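Local coordinates for protein endo-1,4-b-d-mannanase (Trichoderma reesei, PDB 1QNR) that probably hydrolyses internal beta-1,4-mannosidic linkages in mannans, as a family 5 glycoside hydrolase built on a TIM barrel, at residues L266-Y277 and R298-W306. Numbering follows the deposited sequence.
Sequences LAAGKPCVFEEY and RGMGGDMFW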
loop_
_atom_site.group_PDB
_atom_site.type_symbol
_atom_site.label_atom_id
_atom_site.label_comp_id
_atom_site.label_asym_id
_atom_site.label_seq_id
_atom_site.Cartn_x
_atom_site.Cartn_y
_atom_site.Cartn_z
ATOM N N LEU A 266 13.702 12.490 -5.240
ATOM C CA LEU A 266 14.789 13.359 -4.681
ATOM C C LEU A 266 14.695 14.735 -5.318
ATOM O O LEU A 266 14.899 15.753 -4.559
ATOM C CB LEU A 266 16.127 12.652 -4.959
ATOM C CG LEU A 266 17.377 13.440 -4.388
ATOM C CD1 LEU A 266 17.299 13.637 -2.890
ATOM C CD2 LEU A 266 18.606 12.663 -4.870
ATOM N N ALA A 267 14.313 14.877 -6.591
ATOM C CA ALA A 267 14.085 16.233 -7.177
ATOM C C ALA A 267 12.962 16.969 -6.504
ATOM O O ALA A 267 13.010 18.236 -6.442
ATOM C CB ALA A 267 13.884 16.138 -8.686
ATOM N N ALA A 268 11.917 16.312 -6.012
ATOM C CA ALA A 268 10.828 16.934 -5.288
ATOM C C ALA A 268 11.151 17.094 -3.796
ATOM O O ALA A 268 10.268 17.547 -2.983
ATOM C CB ALA A 268 9.530 16.114 -5.485
ATOM N N GLY A 269 12.330 16.726 -3.300
ATOM C CA GLY A 269 12.733 16.891 -1.936
ATOM C C GLY A 269 12.217 15.855 -0.932
ATOM O O GLY A 269 12.225 16.167 0.279
ATOM N N LYS A 270 11.744 14.694 -1.447
ATOM C CA LYS A 270 11.046 13.684 -0.612
ATOM C C LYS A 270 11.571 12.270 -0.833
ATOM O O LYS A 270 12.201 12.006 -1.877
ATOM C CB LYS A 270 9.553 13.655 -1.097
ATOM C CG LYS A 270 8.876 15.020 -0.896
ATOM C CD LYS A 270 7.401 14.972 -1.453
ATOM C CE LYS A 270 6.824 16.364 -1.362
ATOM N NZ LYS A 270 5.408 16.507 -1.765
ATOM N N PRO A 271 11.387 11.349 0.111
ATOM C CA PRO A 271 11.742 9.928 -0.117
ATOM C C PRO A 271 10.739 9.260 -1.051
ATOM O O PRO A 271 9.586 9.695 -1.202
ATOM C CB PRO A 271 11.599 9.281 1.289
ATOM C CG PRO A 271 11.161 10.382 2.210
ATOM C CD PRO A 271 10.725 11.581 1.426
ATOM N N CYS A 272 11.240 8.176 -1.687
ATOM C CA CYS A 272 10.372 7.250 -2.399
ATOM C C CYS A 272 10.345 5.912 -1.651
ATOM O O CYS A 272 11.304 5.483 -0.974
ATOM C CB CYS A 272 11.034 6.846 -3.731
ATOM S SG CYS A 272 10.367 7.541 -5.270
ATOM N N VAL A 273 9.177 5.202 -1.721
ATOM C CA VAL A 273 9.021 3.823 -1.214
ATOM C C VAL A 273 8.725 2.903 -2.414
ATOM O O VAL A 273 7.759 3.138 -3.180
ATOM C CB VAL A 273 7.897 3.683 -0.155
ATOM C CG1 VAL A 273 7.673 2.215 0.287
ATOM C CG2 VAL A 273 8.240 4.519 1.088
ATOM N N PHE A 274 9.582 1.891 -2.564
ATOM C CA PHE A 274 9.438 0.843 -3.597
ATOM C C PHE A 274 8.409 -0.155 -2.999
ATOM O O PHE A 274 8.807 -1.080 -2.253
ATOM C CB PHE A 274 10.812 0.247 -3.860
ATOM C CG PHE A 274 11.008 -0.864 -4.841
ATOM C CD1 PHE A 274 10.055 -1.082 -5.845
ATOM C CD2 PHE A 274 12.148 -1.672 -4.806
ATOM C CE1 PHE A 274 10.311 -2.097 -6.791
ATOM C CE2 PHE A 274 12.393 -2.701 -5.718
ATOM C CZ PHE A 274 11.459 -2.882 -6.734
ATOM N N GLU A 275 7.122 0.116 -3.198
ATOM C CA GLU A 275 6.046 -0.408 -2.329
ATOM C C GLU A 275 5.491 -1.776 -2.697
ATOM O O GLU A 275 4.896 -2.420 -1.815
ATOM C CB GLU A 275 4.911 0.653 -2.340
ATOM C CG GLU A 275 3.703 0.322 -1.445
ATOM C CD GLU A 275 2.623 1.402 -1.508
ATOM O OE1 GLU A 275 2.051 1.648 -2.590
ATOM O OE2 GLU A 275 2.308 1.930 -0.372
ATOM N N GLU A 276 5.661 -2.218 -3.955
ATOM C CA GLU A 276 5.316 -3.582 -4.351
ATOM C C GLU A 276 6.265 -4.049 -5.440
ATOM O O GLU A 276 6.578 -3.208 -6.323
ATOM C CB GLU A 276 3.899 -3.739 -4.941
ATOM C CG GLU A 276 2.694 -3.405 -4.044
ATOM C CD GLU A 276 1.396 -3.677 -4.723
ATOM O OE1 GLU A 276 1.368 -4.349 -5.812
ATOM O OE2 GLU A 276 0.303 -3.233 -4.276
ATOM N N TYR A 277 6.634 -5.321 -5.480
ATOM C CA TYR A 277 7.391 -5.853 -6.638
ATOM C C TYR A 277 7.338 -7.385 -6.602
ATOM O O TYR A 277 7.246 -7.993 -5.530
ATOM C CB TYR A 277 8.850 -5.372 -6.648
ATOM C CG TYR A 277 9.655 -5.651 -5.406
ATOM C CD1 TYR A 277 10.390 -6.831 -5.182
ATOM C CD2 TYR A 277 9.756 -4.694 -4.364
ATOM C CE1 TYR A 277 11.148 -7.043 -4.051
ATOM C CE2 TYR A 277 10.509 -4.897 -3.227
ATOM C CZ TYR A 277 11.212 -6.080 -3.033
ATOM O OH TYR A 277 11.971 -6.314 -1.883
ATOM N N ARG A 298 20.293 6.949 -4.158
ATOM C CA ARG A 298 19.830 8.121 -3.409
ATOM C C ARG A 298 18.364 8.478 -3.738
ATOM O O ARG A 298 17.998 8.435 -4.929
ATOM C CB ARG A 298 20.753 9.328 -3.781
ATOM C CG ARG A 298 22.041 9.306 -2.938
ATOM C CD ARG A 298 21.848 9.988 -1.600
ATOM N NE ARG A 298 21.197 11.311 -1.491
ATOM C CZ ARG A 298 20.872 11.822 -0.280
ATOM N NH1 ARG A 298 21.203 11.119 0.831
ATOM N NH2 ARG A 298 20.227 12.956 -0.100
ATOM N N GLY A 299 17.587 8.863 -2.705
ATOM C CA GLY A 299 16.145 9.151 -2.954
ATOM C C GLY A 299 15.302 7.985 -2.455
ATOM O O GLY A 299 14.121 8.223 -2.143
ATOM N N MET A 300 15.828 6.770 -2.288
ATOM C CA MET A 300 15.022 5.653 -1.791
ATOM C C MET A 300 14.991 5.595 -0.259
ATOM O O MET A 300 16.040 5.667 0.387
ATOM C CB MET A 300 15.534 4.294 -2.279
ATOM C CG MET A 300 15.452 4.132 -3.788
ATOM S SD MET A 300 13.777 4.363 -4.489
ATOM C CE MET A 300 12.823 3.336 -3.316
ATOM N N GLY A 301 13.820 5.494 0.346
ATOM C CA GLY A 301 13.686 5.315 1.783
ATOM C C GLY A 301 13.416 3.937 2.267
ATOM O O GLY A 301 13.685 3.591 3.442
ATOM N N GLY A 302 12.912 3.057 1.385
ATOM C CA GLY A 302 12.730 1.614 1.830
ATOM C C GLY A 302 12.040 0.867 0.667
ATOM O O GLY A 302 11.700 1.438 -0.355
ATOM N N ASP A 303 11.861 -0.467 0.901
ATOM C CA ASP A 303 11.208 -1.339 -0.103
ATOM C C ASP A 303 10.391 -2.451 0.564
ATOM O O ASP A 303 10.654 -2.815 1.726
ATOM C CB ASP A 303 12.224 -2.000 -1.082
ATOM C CG ASP A 303 13.050 -3.098 -0.363
ATOM O OD1 ASP A 303 12.613 -4.265 -0.307
ATOM O OD2 ASP A 303 14.169 -2.761 0.094
ATOM N N MET A 304 9.301 -2.874 -0.140
ATOM C CA MET A 304 8.343 -3.884 0.412
ATOM C C MET A 304 7.982 -4.841 -0.688
ATOM O O MET A 304 7.241 -4.514 -1.652
ATOM C CB MET A 304 7.055 -3.155 0.916
ATOM C CG MET A 304 7.442 -2.034 1.909
ATOM S SD MET A 304 6.117 -0.931 2.453
ATOM C CE MET A 304 5.214 -2.077 3.438
ATOM N N PHE A 305 8.432 -6.104 -0.598
ATOM C CA PHE A 305 8.087 -7.091 -1.621
ATOM C C PHE A 305 6.604 -7.474 -1.557
ATOM O O PHE A 305 5.957 -7.419 -0.485
ATOM C CB PHE A 305 8.977 -8.354 -1.525
ATOM C CG PHE A 305 8.870 -9.161 -0.231
ATOM C CD1 PHE A 305 9.581 -8.814 0.906
ATOM C CD2 PHE A 305 7.961 -10.221 -0.152
ATOM C CE1 PHE A 305 9.520 -9.613 2.052
ATOM C CE2 PHE A 305 7.885 -10.998 1.043
ATOM C CZ PHE A 305 8.626 -10.659 2.146
ATOM N N TRP A 306 6.060 -7.879 -2.738
ATOM C CA TRP A 306 4.736 -8.516 -2.799
ATOM C C TRP A 306 4.953 -10.006 -2.961
ATOM O O TRP A 306 5.537 -10.414 -4.032
ATOM C CB TRP A 306 3.900 -7.927 -3.994
ATOM C CG TRP A 306 2.523 -8.566 -4.023
ATOM C CD1 TRP A 306 2.174 -9.769 -4.586
ATOM C CD2 TRP A 306 1.299 -8.022 -3.477
ATOM N NE1 TRP A 306 0.830 -10.019 -4.394
ATOM C CE2 TRP A 306 0.249 -8.939 -3.722
ATOM C CE3 TRP A 306 1.000 -6.814 -2.812
ATOM C CZ2 TRP A 306 -1.049 -8.746 -3.304
ATOM C CZ3 TRP A 306 -0.347 -6.569 -2.449
ATOM C CH2 TRP A 306 -1.369 -7.522 -2.669
#
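Tyr-277 presents one ring face to the backbone of Phe-305, whose CA sits 3.7 Å from the ring centroid in a CH-pi contact. At the ring's edge, and in its plane, lies OD1 of Asp-303. Phe-274 is covered in turn by Tyr-277, whose CD2 stands over the centre of its ring, while CB of Asp-303 approaches CD2 of Phe-274 at 3.7 Å. Tyr-277 OH donates to Asp-303 OD1 across 2.7 Å, arriving 35° out of the carboxylate plane; Tyr-20 and His-339 bind OD2, so this buried acid is gripped at both oxygens. With CG set between the backbone N and the carbonyl carbon (chi1 55°), the phenol is carried across to strand 300-305. A phenylalanine here would probably leave Asp-303 OD1 without its hydroxyl mate.

Strands 272-277 and 300-305 run parallel, 6° apart, and, joined in sequence through helix 283-295, form a beta-alpha-beta unit of the TIM barrel. Their ladder links Cys-272 N to Gly-299 O and Gly-301 N to Cys-272 O (2.8 Å), then Phe-274, whose N and O bind Gly-302 O and Met-304 N; beyond it, Trp-306 N bonds to Tyr-277 O (3.0 Å). Met-300, its chain bent back, lays CE against Phe-274 CB at 3.7 Å and SD against CB of Cys-272, which is disulfide-bonded to Cys-265. Farther along, the Glu-276 and Trp-306 side chains lie side by side, pointing the same way, Glu-276 CD 3.7 Å from Trp-306 CE3, with the carboxylate tilted against the indole; Arg-54 and Tyr-243 hold its oxygens, and a bound beta-D-mannopyranose lies about 5 Å from the Glu-276 side chain.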